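Local coordinates for protein putative oxidoreductase (Thermus thermophilus, PDB 2ISM) that is a putative oxidoreductase built as a calcium-binding beta-propeller of six four-stranded antiparallel sheets, at residues 25-30 with 44-49; 38-43 with 85-90; 105-110 with 148-153; 122-127 with 191-196; 288-293 with 328-333. All coordinates share one frame; numbering follows the deposited sequence.

Contact 1 of 5, residues 25-30 with 44-49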
# COMPACT_ATOMS: atom_id res chain seq x y z
N GLU B 25 -8.60 0.49 16.01
CA GLU B 25 -9.17 -0.75 16.51
C GLU B 25 -10.49 -1.07 15.83
O GLU B 25 -11.40 -0.24 15.78
CB GLU B 25 -9.39 -0.65 18.02
CG GLU B 25 -10.16 -1.81 18.61
CD GLU B 25 -10.20 -1.78 20.13
OE1 GLU B 25 -11.03 -2.50 20.72
OE2 GLU B 25 -9.40 -1.04 20.73
N VAL B 26 -10.58 -2.28 15.29
CA VAL B 26 -11.78 -2.73 14.61
C VAL B 26 -12.72 -3.36 15.63
O VAL B 26 -13.92 -3.08 15.65
CB VAL B 26 -11.45 -3.77 13.52
CG1 VAL B 26 -12.72 -4.25 12.84
CG2 VAL B 26 -10.50 -3.14 12.49
N VAL B 27 -12.17 -4.21 16.49
CA VAL B 27 -12.96 -4.88 17.52
C VAL B 27 -12.02 -5.51 18.55
O VAL B 27 -10.89 -5.87 18.21
CB VAL B 27 -13.89 -5.97 16.91
CG1 VAL B 27 -13.05 -7.08 16.28
CG2 VAL B 27 -14.82 -6.54 17.97
N GLY B 28 -12.48 -5.62 19.79
CA GLY B 28 -11.65 -6.21 20.83
C GLY B 28 -12.40 -7.18 21.73
O GLY B 28 -13.53 -7.57 21.44
N GLY B 29 -11.76 -7.57 22.83
CA GLY B 29 -12.37 -8.49 23.77
C GLY B 29 -12.29 -9.94 23.31
O GLY B 29 -12.93 -10.80 23.90
N LEU B 30 -11.50 -10.20 22.27
CA LEU B 30 -11.36 -11.55 21.72
C LEU B 30 -10.32 -12.38 22.48
O LEU B 30 -9.39 -11.83 23.09
CB LEU B 30 -10.96 -11.47 20.24
CG LEU B 30 -11.90 -10.68 19.32
CD1 LEU B 30 -11.15 -10.22 18.09
CD2 LEU B 30 -13.10 -11.56 18.93
N MET B 44 -16.62 -10.14 8.56
CA MET B 44 -15.30 -10.66 8.87
C MET B 44 -15.40 -11.82 9.85
O MET B 44 -16.03 -11.70 10.90
CB MET B 44 -14.45 -9.54 9.48
CG MET B 44 -13.00 -9.89 9.70
SD MET B 44 -12.12 -8.50 10.47
CE MET B 44 -12.59 -7.18 9.37
N LEU B 45 -14.78 -12.95 9.51
CA LEU B 45 -14.78 -14.11 10.39
C LEU B 45 -13.49 -14.08 11.20
O LEU B 45 -12.41 -13.81 10.67
CB LEU B 45 -14.89 -15.41 9.59
CG LEU B 45 -16.18 -15.59 8.78
CD1 LEU B 45 -16.14 -16.92 8.04
CD2 LEU B 45 -17.38 -15.55 9.72
N ILE B 46 -13.61 -14.36 12.49
CA ILE B 46 -12.46 -14.35 13.38
C ILE B 46 -12.41 -15.67 14.14
O ILE B 46 -13.36 -16.01 14.85
CB ILE B 46 -12.59 -13.22 14.43
CG1 ILE B 46 -12.89 -11.90 13.74
CG2 ILE B 46 -11.31 -13.13 15.25
CD1 ILE B 46 -13.33 -10.79 14.70
N ALA B 47 -11.31 -16.40 14.00
CA ALA B 47 -11.16 -17.66 14.71
C ALA B 47 -10.50 -17.44 16.07
O ALA B 47 -9.37 -16.95 16.13
CB ALA B 47 -10.34 -18.64 13.88
N GLU B 48 -11.20 -17.78 17.14
CA GLU B 48 -10.66 -17.65 18.50
C GLU B 48 -10.18 -19.04 18.90
O GLU B 48 -10.92 -20.01 18.80
CB GLU B 48 -11.74 -17.17 19.47
CG GLU B 48 -12.08 -15.69 19.35
CD GLU B 48 -13.12 -15.27 20.37
OE1 GLU B 48 -14.29 -15.64 20.20
OE2 GLU B 48 -12.75 -14.58 21.35
N ARG B 49 -8.94 -19.13 19.37
CA ARG B 49 -8.36 -20.42 19.72
C ARG B 49 -9.20 -21.33 20.63
O ARG B 49 -9.12 -22.56 20.51
CB ARG B 49 -6.97 -20.22 20.32
CG ARG B 49 -6.10 -21.48 20.26
CD ARG B 49 -4.67 -21.19 20.66
NE ARG B 49 -4.56 -20.74 22.04
CZ ARG B 49 -3.41 -20.43 22.63
NH1 ARG B 49 -2.27 -20.52 21.96
NH2 ARG B 49 -3.40 -20.04 23.90
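Glu-48 lays its carboxylate against Leu-30, with OE2 3.4 Å from Leu-30 CA; that oxygen accepts a hydrogen bond from the backbone N of Glu-31, and OE1 is salt-bridged to Arg-52 and Arg-54. The contact lies at the ring closure of the beta-propeller: strand 23-27 pairs with the C-terminal strand 348-351 to complete the last blade, while strand 44-48 belongs to the next blade, the first one built wholly from the N-terminal part of the chain. CG of Glu-48 stands opposite the carbonyl carbon (chi1 -75°) and the chain is extended beyond it, which brings the carboxylate to the loop at residues 28-30. The two side chains cross at about a right angle, Glu-48 OE2 lying 3.8 Å from Leu-30 CB and 3.9 Å from Leu-30 CD2. The buried acid is thus held by an amide and two arginines, and its ionised form is probably favoured. The rest of the contact is apolar. Ile-46 crosses Leu-30 at about a right angle and slides past Val-27 in the opposite sense. Its CD1 methyl serves both neighbours, 4.1 Å from Leu-30 CD1 and 4.0 Å from Val-27 CG1.

Contact 2 of 5, residues 38-43 with 85-90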
# COMPACT_ATOMS: atom_id res chain seq x y z
N PHE B 38 -12.14 -12.63 5.32
CA PHE B 38 -12.96 -11.51 4.88
C PHE B 38 -14.07 -11.98 3.95
O PHE B 38 -13.81 -12.51 2.87
CB PHE B 38 -12.08 -10.48 4.17
CG PHE B 38 -10.97 -9.94 5.04
CD1 PHE B 38 -11.20 -8.86 5.89
CD2 PHE B 38 -9.71 -10.52 5.03
CE1 PHE B 38 -10.20 -8.38 6.73
CE2 PHE B 38 -8.69 -10.04 5.86
CZ PHE B 38 -8.94 -8.97 6.71
N LEU B 39 -15.31 -11.81 4.39
CA LEU B 39 -16.46 -12.21 3.60
C LEU B 39 -16.70 -11.22 2.48
O LEU B 39 -16.52 -10.01 2.66
CB LEU B 39 -17.71 -12.30 4.48
CG LEU B 39 -17.69 -13.36 5.58
CD1 LEU B 39 -18.88 -13.17 6.50
CD2 LEU B 39 -17.70 -14.74 4.96
N PRO B 40 -17.11 -11.71 1.30
CA PRO B 40 -17.36 -10.83 0.15
C PRO B 40 -18.34 -9.69 0.43
O PRO B 40 -18.22 -8.61 -0.16
CB PRO B 40 -17.87 -11.81 -0.92
CG PRO B 40 -18.47 -12.93 -0.11
CD PRO B 40 -17.46 -13.10 0.99
N ASP B 41 -19.29 -9.92 1.33
CA ASP B 41 -20.28 -8.89 1.66
C ASP B 41 -19.81 -7.88 2.69
O ASP B 41 -20.59 -7.04 3.13
CB ASP B 41 -21.57 -9.55 2.14
CG ASP B 41 -21.32 -10.66 3.14
OD1 ASP B 41 -20.83 -11.73 2.73
OD2 ASP B 41 -21.61 -10.45 4.34
N GLY B 42 -18.54 -7.95 3.08
CA GLY B 42 -18.02 -7.00 4.05
C GLY B 42 -17.78 -7.56 5.44
O GLY B 42 -16.94 -7.05 6.18
N GLY B 43 -18.51 -8.61 5.81
CA GLY B 43 -18.34 -9.21 7.12
C GLY B 43 -16.93 -9.73 7.33
O GLY B 43 -16.12 -9.78 6.40
N ARG B 85 -13.89 -20.29 -4.21
CA ARG B 85 -15.10 -19.89 -4.93
C ARG B 85 -16.27 -19.57 -4.01
O ARG B 85 -17.44 -19.73 -4.38
CB ARG B 85 -15.49 -20.97 -5.94
CG ARG B 85 -14.41 -21.26 -6.98
CD ARG B 85 -14.94 -22.05 -8.17
NE ARG B 85 -15.36 -23.40 -7.82
CZ ARG B 85 -14.55 -24.35 -7.37
NH1 ARG B 85 -13.26 -24.10 -7.21
NH2 ARG B 85 -15.03 -25.55 -7.08
N PHE B 86 -15.96 -19.12 -2.80
CA PHE B 86 -16.96 -18.75 -1.80
C PHE B 86 -17.70 -17.52 -2.34
O PHE B 86 -17.08 -16.62 -2.89
CB PHE B 86 -16.25 -18.40 -0.49
CG PHE B 86 -17.17 -18.12 0.66
CD1 PHE B 86 -17.63 -19.15 1.47
CD2 PHE B 86 -17.56 -16.82 0.94
CE1 PHE B 86 -18.47 -18.89 2.55
CE2 PHE B 86 -18.41 -16.54 2.02
CZ PHE B 86 -18.86 -17.58 2.82
N PRO B 87 -19.04 -17.46 -2.18
CA PRO B 87 -19.94 -18.43 -1.55
C PRO B 87 -20.59 -19.45 -2.49
O PRO B 87 -21.40 -20.27 -2.04
CB PRO B 87 -20.98 -17.53 -0.89
CG PRO B 87 -21.15 -16.46 -1.91
CD PRO B 87 -19.72 -16.16 -2.34
N GLN B 88 -20.26 -19.42 -3.78
CA GLN B 88 -20.82 -20.39 -4.73
C GLN B 88 -20.58 -21.77 -4.14
O GLN B 88 -21.43 -22.66 -4.20
CB GLN B 88 -20.16 -20.29 -6.10
CG GLN B 88 -19.85 -21.66 -6.73
CD GLN B 88 -20.04 -21.69 -8.23
OE1 GLN B 88 -19.25 -22.30 -8.95
NE2 GLN B 88 -21.11 -21.05 -8.70
N GLU B 89 -19.38 -21.95 -3.59
CA GLU B 89 -19.01 -23.18 -2.92
C GLU B 89 -19.03 -22.62 -1.50
O GLU B 89 -18.05 -22.03 -1.05
CB GLU B 89 -17.59 -23.61 -3.31
CG GLU B 89 -17.43 -23.92 -4.80
CD GLU B 89 -18.05 -25.24 -5.21
OE1 GLU B 89 -18.73 -25.88 -4.38
OE2 GLU B 89 -17.84 -25.65 -6.38
N PRO B 90 -20.16 -22.77 -0.80
CA PRO B 90 -20.39 -22.29 0.57
C PRO B 90 -19.56 -23.18 1.47
O PRO B 90 -20.04 -24.21 1.95
CB PRO B 90 -21.89 -22.49 0.74
CG PRO B 90 -22.10 -23.77 0.02
CD PRO B 90 -21.31 -23.57 -1.26
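The ring of Phe-86 has the pyrrolidine of its own neighbour over one face, Pro-87 CB standing 3.9 Å above the plane and over the centre, while Pro-40 of the other segment comes to the edge in the plane of the ring. There Pro-40 CD lies 3.7 Å from Phe-86 CE2 and equally near CD2, the two side chains crossing at about a right angle. Leu-39 arrives at a slant, its CD2 methyl 3.5 Å from Phe-86 CE2 and slightly farther from CZ. The phenyl group gets there because CG of Phe-86 is trans to the backbone N (chi1 -175°), which swings the ring out from its loop. A cis peptide bond joins Phe-86 to Pro-87 and brings the proline back over the ring; Pro-87 CD also meets Pro-40 CG at 4.1 Å as the two prolines slide past each other in opposite directions. Both segments are connections in the beta-propeller: residues 39-43 form the hairpin loop between strands 33-38 and 44-48 of one blade, residues 85-90 link strands 77-82 and 92-98 of the following blade. The hairpin loop contains a type I turn closed by Gly-42 N to Leu-39 O at 2.9 Å. In the other loop Arg-85 NH2 makes a salt bridge to Glu-89 OE2, 2.9 Å long with an N-H...O angle of 145°, the nitrogen coming from above the carboxylate plane. Beyond the two segments, His-112 meets the Phe-86 ring edge-to-face, and Leu-39 also packs on Leu-55.

Contact 3 of 5, residues 105-110 with 148-153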
# COMPACT_ATOMS: atom_id res chain seq x y z
N ASN B 105 -4.72 -33.27 15.11
CA ASN B 105 -5.08 -32.04 14.42
C ASN B 105 -5.75 -32.44 13.11
O ASN B 105 -5.53 -33.53 12.59
CB ASN B 105 -3.84 -31.17 14.15
CG ASN B 105 -3.37 -30.41 15.39
OD1 ASN B 105 -2.27 -30.62 15.91
ND2 ASN B 105 -4.21 -29.50 15.86
N GLN B 106 -6.60 -31.56 12.59
CA GLN B 106 -7.31 -31.85 11.36
C GLN B 106 -7.78 -30.56 10.72
O GLN B 106 -7.85 -29.52 11.36
CB GLN B 106 -8.53 -32.73 11.64
CG GLN B 106 -9.43 -32.19 12.74
CD GLN B 106 -10.73 -32.95 12.89
OE1 GLN B 106 -10.77 -34.19 12.82
NE2 GLN B 106 -11.81 -32.22 13.12
N VAL B 107 -8.11 -30.66 9.44
CA VAL B 107 -8.64 -29.53 8.71
C VAL B 107 -10.08 -29.95 8.45
O VAL B 107 -10.33 -31.03 7.92
CB VAL B 107 -7.95 -29.32 7.35
CG1 VAL B 107 -8.69 -28.25 6.56
CG2 VAL B 107 -6.50 -28.90 7.56
N VAL B 108 -11.02 -29.10 8.85
CA VAL B 108 -12.42 -29.40 8.64
C VAL B 108 -13.00 -28.33 7.73
O VAL B 108 -12.35 -27.33 7.43
CB VAL B 108 -13.21 -29.42 9.98
CG1 VAL B 108 -12.71 -30.56 10.85
CG2 VAL B 108 -13.06 -28.09 10.70
N ARG B 109 -14.23 -28.56 7.30
CA ARG B 109 -14.92 -27.63 6.42
C ARG B 109 -16.32 -27.43 6.98
O ARG B 109 -16.97 -28.39 7.39
CB ARG B 109 -14.98 -28.24 5.02
CG ARG B 109 -15.53 -27.34 3.96
CD ARG B 109 -15.31 -27.93 2.57
NE ARG B 109 -16.31 -28.92 2.18
CZ ARG B 109 -16.39 -29.43 0.95
NH1 ARG B 109 -15.54 -29.03 0.02
NH2 ARG B 109 -17.34 -30.32 0.65
N LEU B 110 -16.78 -26.18 7.02
CA LEU B 110 -18.12 -25.86 7.51
C LEU B 110 -18.96 -25.36 6.35
O LEU B 110 -18.44 -24.72 5.43
CB LEU B 110 -18.08 -24.76 8.58
CG LEU B 110 -17.24 -24.91 9.84
CD1 LEU B 110 -17.68 -23.86 10.85
CD2 LEU B 110 -17.41 -26.29 10.43
N LEU B 148 -5.11 -25.71 -1.38
CA LEU B 148 -5.10 -25.47 0.06
C LEU B 148 -3.75 -25.82 0.69
O LEU B 148 -3.32 -26.97 0.65
CB LEU B 148 -6.20 -26.29 0.73
CG LEU B 148 -6.22 -26.23 2.27
CD1 LEU B 148 -6.42 -24.80 2.73
CD2 LEU B 148 -7.35 -27.12 2.79
N TYR B 149 -3.10 -24.82 1.27
CA TYR B 149 -1.81 -25.02 1.92
C TYR B 149 -2.03 -25.08 3.42
O TYR B 149 -2.79 -24.28 3.98
CB TYR B 149 -0.86 -23.87 1.57
CG TYR B 149 -0.39 -23.90 0.13
CD1 TYR B 149 0.93 -24.25 -0.18
CD2 TYR B 149 -1.25 -23.58 -0.92
CE1 TYR B 149 1.37 -24.29 -1.50
CE2 TYR B 149 -0.81 -23.61 -2.25
CZ TYR B 149 0.50 -23.96 -2.53
OH TYR B 149 0.95 -23.98 -3.83
N VAL B 150 -1.36 -26.03 4.07
CA VAL B 150 -1.51 -26.26 5.51
C VAL B 150 -0.16 -26.40 6.21
O VAL B 150 0.66 -27.22 5.80
CB VAL B 150 -2.30 -27.56 5.76
CG1 VAL B 150 -2.60 -27.72 7.25
CG2 VAL B 150 -3.57 -27.57 4.92
N THR B 151 0.07 -25.63 7.28
CA THR B 151 1.32 -25.76 8.01
C THR B 151 1.07 -26.64 9.22
O THR B 151 -0.01 -26.60 9.81
CB THR B 151 1.89 -24.39 8.48
OG1 THR B 151 1.08 -23.85 9.53
CG2 THR B 151 1.94 -23.39 7.33
N THR B 152 2.05 -27.47 9.58
CA THR B 152 1.91 -28.36 10.73
C THR B 152 3.20 -28.36 11.55
O THR B 152 4.29 -28.14 11.01
CB THR B 152 1.63 -29.81 10.31
OG1 THR B 152 2.80 -30.38 9.70
CG2 THR B 152 0.47 -29.86 9.32
N GLY B 153 3.06 -28.60 12.85
CA GLY B 153 4.23 -28.63 13.73
C GLY B 153 4.64 -30.07 13.96
O GLY B 153 3.88 -30.99 13.62
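Val-107 has CG1 trans to its backbone N (chi1 172°), which leaves CG2 opposite the carbonyl carbon and splays the two methyls toward different partners on residues 148-153. Val-150 has the same setting (chi1 -173°), and the two valines reach toward each other tip to tip. Val-107 CG2 sits 4.1 Å from Val-150 CG1 and 4.2 Å from Val-150 CG2, so a single methyl faces the fork of the opposing side chain. The other branch works differently. Val-107 CG1 lies 4.2 Å from Leu-148 CD2, and here the side chains slide past each other in opposite directions. Leu-148 also has its CG extended away from the backbone N, which carries the terminal methyl out to the valine. One residue of strand 104-112 is thus received by two residues of strand 148-151 that lie two positions apart and therefore on the same face of their strand. All three are buried, and the contact is made wholly by methyl groups at van der Waals distance. The CA atoms of Val-107 and Val-150 are 8.5 Å apart, too far for the strands to pair; each hydrogen-bonds within its own sheet instead. Around the valine pair, Tyr-95 of the neighbouring strand 92-98 packs on Val-150, so the same blade supplies a second residue to this interface. Strand 104-112 is the third strand of one four-stranded antiparallel sheet and strand 148-151 the second of the next: apolar face-to-face packing of successive sheets is the main way adjacent blades pack in a beta-propeller.

Contact 4 of 5, residues 122-127 with 191-196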
# COMPACT_ATOMS: atom_id res chain seq x y z
N VAL B 122 -14.73 -33.52 7.66
CA VAL B 122 -13.30 -33.42 7.87
C VAL B 122 -12.65 -33.50 6.49
O VAL B 122 -13.01 -34.36 5.68
CB VAL B 122 -12.78 -34.57 8.76
CG1 VAL B 122 -11.27 -34.45 8.95
CG2 VAL B 122 -13.48 -34.54 10.11
N VAL B 123 -11.73 -32.59 6.22
CA VAL B 123 -11.03 -32.53 4.94
C VAL B 123 -9.74 -33.34 4.96
O VAL B 123 -9.40 -34.01 3.98
CB VAL B 123 -10.72 -31.06 4.58
CG1 VAL B 123 -9.93 -30.98 3.28
CG2 VAL B 123 -12.02 -30.28 4.45
N LEU B 124 -9.03 -33.28 6.08
CA LEU B 124 -7.79 -34.03 6.28
C LEU B 124 -7.70 -34.30 7.77
O LEU B 124 -7.72 -33.37 8.58
CB LEU B 124 -6.56 -33.24 5.82
CG LEU B 124 -5.23 -33.93 6.16
CD1 LEU B 124 -5.20 -35.33 5.53
CD2 LEU B 124 -4.05 -33.11 5.66
N ASP B 125 -7.61 -35.57 8.14
CA ASP B 125 -7.54 -35.96 9.54
C ASP B 125 -6.21 -36.65 9.87
O ASP B 125 -5.51 -37.12 8.97
CB ASP B 125 -8.70 -36.92 9.85
CG ASP B 125 -9.13 -36.89 11.30
OD1 ASP B 125 -8.49 -36.17 12.09
OD2 ASP B 125 -10.10 -37.60 11.66
N GLY B 126 -5.85 -36.68 11.15
CA GLY B 126 -4.63 -37.37 11.54
C GLY B 126 -3.33 -36.59 11.61
O GLY B 126 -2.27 -37.19 11.69
N ILE B 127 -3.40 -35.27 11.57
CA ILE B 127 -2.18 -34.48 11.67
C ILE B 127 -1.74 -34.64 13.13
O ILE B 127 -2.57 -34.60 14.04
CB ILE B 127 -2.43 -32.99 11.36
CG1 ILE B 127 -2.94 -32.85 9.93
CG2 ILE B 127 -1.15 -32.20 11.57
CD1 ILE B 127 -3.40 -31.44 9.58
N GLY B 191 6.02 -44.92 0.87
CA GLY B 191 6.33 -44.53 2.23
C GLY B 191 6.21 -43.04 2.51
O GLY B 191 6.42 -42.60 3.64
N ALA B 192 5.89 -42.25 1.49
CA ALA B 192 5.76 -40.81 1.67
C ALA B 192 4.30 -40.36 1.59
O ALA B 192 3.54 -40.87 0.76
CB ALA B 192 6.59 -40.08 0.63
N ARG B 193 3.91 -39.43 2.45
CA ARG B 193 2.55 -38.89 2.43
C ARG B 193 2.45 -38.01 1.18
O ARG B 193 3.18 -37.03 1.04
CB ARG B 193 2.28 -38.05 3.68
CG ARG B 193 2.14 -38.84 4.98
CD ARG B 193 0.97 -39.83 4.93
NE ARG B 193 -0.32 -39.20 4.66
CZ ARG B 193 -1.35 -39.18 5.50
NH1 ARG B 193 -1.24 -39.75 6.70
NH2 ARG B 193 -2.49 -38.60 5.15
N PRO B 194 1.52 -38.34 0.27
CA PRO B 194 1.36 -37.55 -0.96
C PRO B 194 0.93 -36.10 -0.74
O PRO B 194 1.04 -35.27 -1.63
CB PRO B 194 0.34 -38.37 -1.75
CG PRO B 194 -0.51 -38.97 -0.67
CD PRO B 194 0.52 -39.41 0.35
N GLU B 195 0.44 -35.79 0.46
CA GLU B 195 0.00 -34.43 0.77
C GLU B 195 1.17 -33.47 1.02
O GLU B 195 0.99 -32.25 0.94
CB GLU B 195 -0.90 -34.43 2.01
CG GLU B 195 -2.15 -35.30 1.90
CD GLU B 195 -1.91 -36.74 2.32
OE1 GLU B 195 -0.73 -37.15 2.44
OE2 GLU B 195 -2.90 -37.47 2.54
N VAL B 196 2.35 -34.01 1.30
CA VAL B 196 3.52 -33.17 1.60
C VAL B 196 4.03 -32.29 0.46
O VAL B 196 4.31 -32.77 -0.64
CB VAL B 196 4.70 -34.02 2.11
CG1 VAL B 196 5.94 -33.16 2.28
CG2 VAL B 196 4.33 -34.66 3.43
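A leucine methyl is set against a salt bridge: Leu-124 CD1 lies 4.3 Å from Arg-193 NH2 and likewise 4.3 Å from Glu-195 OE2, the two atoms that are hydrogen-bonded to each other in the salt bridge. The charged pair belongs to one segment. Arg-193 takes hold of Glu-195 side-on with two nitrogens, NE giving a 3.0 Å bond to OE1 and NH2 a 2.9 Å bond to OE2. The second is nearly straight at 175° and lies in the guanidinium plane, although it meets OE2 from above the carboxylate plane; NE approaches OE1 on the syn side, 30° out of that plane. Both charges are thus matched within the loop, and the leucine needs to offer only a hydrocarbon surface. Its CG is trans to the backbone N (chi1 173°), which carries the isobutyl group out from the strand toward the loop. Leu-124 sits in a classic beta bulge, where Val-123 and Leu-124 both face Val-107, at the corner of the outermost strand of one propeller blade. Residues 191-195 lead into strand 196-199, the outermost strand of the next blade, so the contact lies between two blades. Leu-172 and Leu-174 of that second blade also touch Leu-124. The loop turns by a type I turn from Arg-193 to Val-196, closed by Val-196 N to Arg-193 O at 3.1 Å. Past the bulge, Asp-125 OD1 receives the N-H of Gly-126 from above the carboxylate plane, 2.8 Å away, and is also salt-bridged to Arg-104.

Contact 5 of 5, residues 288-293 with 328-333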
# COMPACT_ATOMS: atom_id res chain seq x y z
N GLN B 288 6.62 -8.68 20.36
CA GLN B 288 5.54 -7.69 20.45
C GLN B 288 5.67 -6.55 19.43
O GLN B 288 5.58 -5.38 19.79
CB GLN B 288 5.50 -7.11 21.86
CG GLN B 288 5.15 -8.13 22.94
CD GLN B 288 5.13 -7.53 24.33
OE1 GLN B 288 4.52 -6.48 24.56
NE2 GLN B 288 5.79 -8.19 25.27
N ALA B 289 5.85 -6.90 18.17
CA ALA B 289 5.99 -5.89 17.13
C ALA B 289 5.69 -6.45 15.75
O ALA B 289 5.71 -7.66 15.54
CB ALA B 289 7.40 -5.33 17.16
N LEU B 290 5.42 -5.54 14.82
CA LEU B 290 5.16 -5.91 13.44
C LEU B 290 6.39 -5.41 12.69
O LEU B 290 6.65 -4.21 12.66
CB LEU B 290 3.91 -5.19 12.92
CG LEU B 290 3.56 -5.46 11.45
CD1 LEU B 290 3.17 -6.93 11.27
CD2 LEU B 290 2.42 -4.55 11.03
N LEU B 291 7.15 -6.33 12.11
CA LEU B 291 8.35 -5.94 11.38
C LEU B 291 8.11 -5.88 9.88
O LEU B 291 7.29 -6.61 9.34
CB LEU B 291 9.50 -6.90 11.69
CG LEU B 291 9.89 -7.04 13.17
CD1 LEU B 291 11.09 -7.97 13.29
CD2 LEU B 291 10.21 -5.68 13.76
N ARG B 292 8.85 -4.98 9.24
CA ARG B 292 8.77 -4.79 7.80
C ARG B 292 10.11 -5.23 7.22
O ARG B 292 11.16 -4.72 7.61
CB ARG B 292 8.53 -3.31 7.48
CG ARG B 292 8.52 -2.97 6.00
CD ARG B 292 8.58 -1.46 5.75
NE ARG B 292 7.37 -0.77 6.20
CZ ARG B 292 7.31 0.02 7.26
NH1 ARG B 292 8.39 0.23 8.01
NH2 ARG B 292 6.16 0.60 7.59
N LEU B 293 10.07 -6.21 6.31
CA LEU B 293 11.29 -6.70 5.68
C LEU B 293 11.37 -6.12 4.28
O LEU B 293 10.49 -6.35 3.45
CB LEU B 293 11.29 -8.23 5.62
CG LEU B 293 11.76 -9.02 6.85
CD1 LEU B 293 10.92 -8.66 8.06
CD2 LEU B 293 11.65 -10.50 6.55
N LEU B 328 -4.05 -3.17 5.97
CA LEU B 328 -3.39 -4.30 6.61
C LEU B 328 -4.04 -4.58 7.96
O LEU B 328 -4.11 -3.70 8.82
CB LEU B 328 -1.89 -4.01 6.81
CG LEU B 328 -1.06 -5.18 7.36
CD1 LEU B 328 -1.04 -6.32 6.34
CD2 LEU B 328 0.36 -4.70 7.65
N TYR B 329 -4.51 -5.81 8.14
CA TYR B 329 -5.16 -6.20 9.39
C TYR B 329 -4.22 -7.04 10.25
O TYR B 329 -3.52 -7.91 9.74
CB TYR B 329 -6.43 -7.00 9.09
CG TYR B 329 -7.58 -6.15 8.59
CD1 TYR B 329 -8.61 -5.77 9.44
CD2 TYR B 329 -7.61 -5.69 7.27
CE1 TYR B 329 -9.66 -4.97 8.99
CE2 TYR B 329 -8.65 -4.88 6.81
CZ TYR B 329 -9.67 -4.52 7.68
OH TYR B 329 -10.70 -3.73 7.25
N VAL B 330 -4.21 -6.76 11.54
CA VAL B 330 -3.35 -7.50 12.47
C VAL B 330 -4.15 -7.83 13.73
O VAL B 330 -5.05 -7.08 14.10
CB VAL B 330 -2.11 -6.65 12.85
CG1 VAL B 330 -1.28 -7.39 13.88
CG2 VAL B 330 -1.28 -6.37 11.60
N THR B 331 -3.83 -8.95 14.36
CA THR B 331 -4.52 -9.32 15.60
C THR B 331 -3.50 -9.45 16.73
O THR B 331 -2.33 -9.73 16.49
CB THR B 331 -5.28 -10.66 15.47
OG1 THR B 331 -4.35 -11.74 15.36
CG2 THR B 331 -6.20 -10.63 14.26
N THR B 332 -3.96 -9.23 17.96
CA THR B 332 -3.08 -9.33 19.11
C THR B 332 -3.27 -10.70 19.76
O THR B 332 -4.31 -11.35 19.61
CB THR B 332 -3.37 -8.22 20.14
OG1 THR B 332 -4.71 -8.33 20.60
CG2 THR B 332 -3.19 -6.85 19.50
N SER B 333 -2.25 -11.14 20.49
CA SER B 333 -2.29 -12.45 21.12
C SER B 333 -2.04 -12.46 22.62
O SER B 333 -1.79 -13.51 23.22
CB SER B 333 -1.40 -13.41 20.33
OG SER B 333 -1.62 -14.76 20.68
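Leu-290 is the residue of 288-293 that touches 328-333, entering from strand 289-298. Its CG is trans to the backbone N (chi1 178°), which carries the isobutyl group across to residues 328-333, and one methyl does all the touching. Leu-290 CD2 meets Leu-328 CD2 tip to tip at 4.0 Å, and the same methyl lies 4.2 Å from Val-330 CG2, where the two side chains run at a slant to each other. Leu-328 shares the extended first torsion (chi1 -175°), which lets the leucine ends meet head-on. Arg-292, farther along, is salt-bridged to Glu-308 and packs on Lys-212 of the second subunit. Strands 289-298 and 328-332 belong to neighbouring four-stranded blades of the beta-propeller, with Tyr-281 of the first blade touching Leu-290 and Leu-328 alike, and Val-320 of the second lying against Leu-328 and Val-330. Since methyl groups alone meet across the two segments, the blades are joined here by buried hydrophobic packing, which depends on shape and carries none of the directionality of a polar bond.

Overall arrangement
From the N terminus, contact 1 closes the first loop, fastening the blade that joins strand 23-27 to the C-terminal strand 348-351 onto the blade running from strand 33-38 to strand 60-66. Contact 2 crosses it in sequence, since residues 38-43 lie between 25-30 and 44-49, and ties that blade to the sheet from strand 77-82 to strand 117-127. Contacts 3 and 4 also cross: both link that sheet to the one from strand 140-142 to strand 196-199, their centres 10 Å apart. Contact 5 follows in series, joining the sheet from strand 270-276 to strand 301-312 to the blade entered by contact 1. There Tyr-329 meets Met-44, Val-26 and Phe-38, bringing contacts 1, 2 and 5 together.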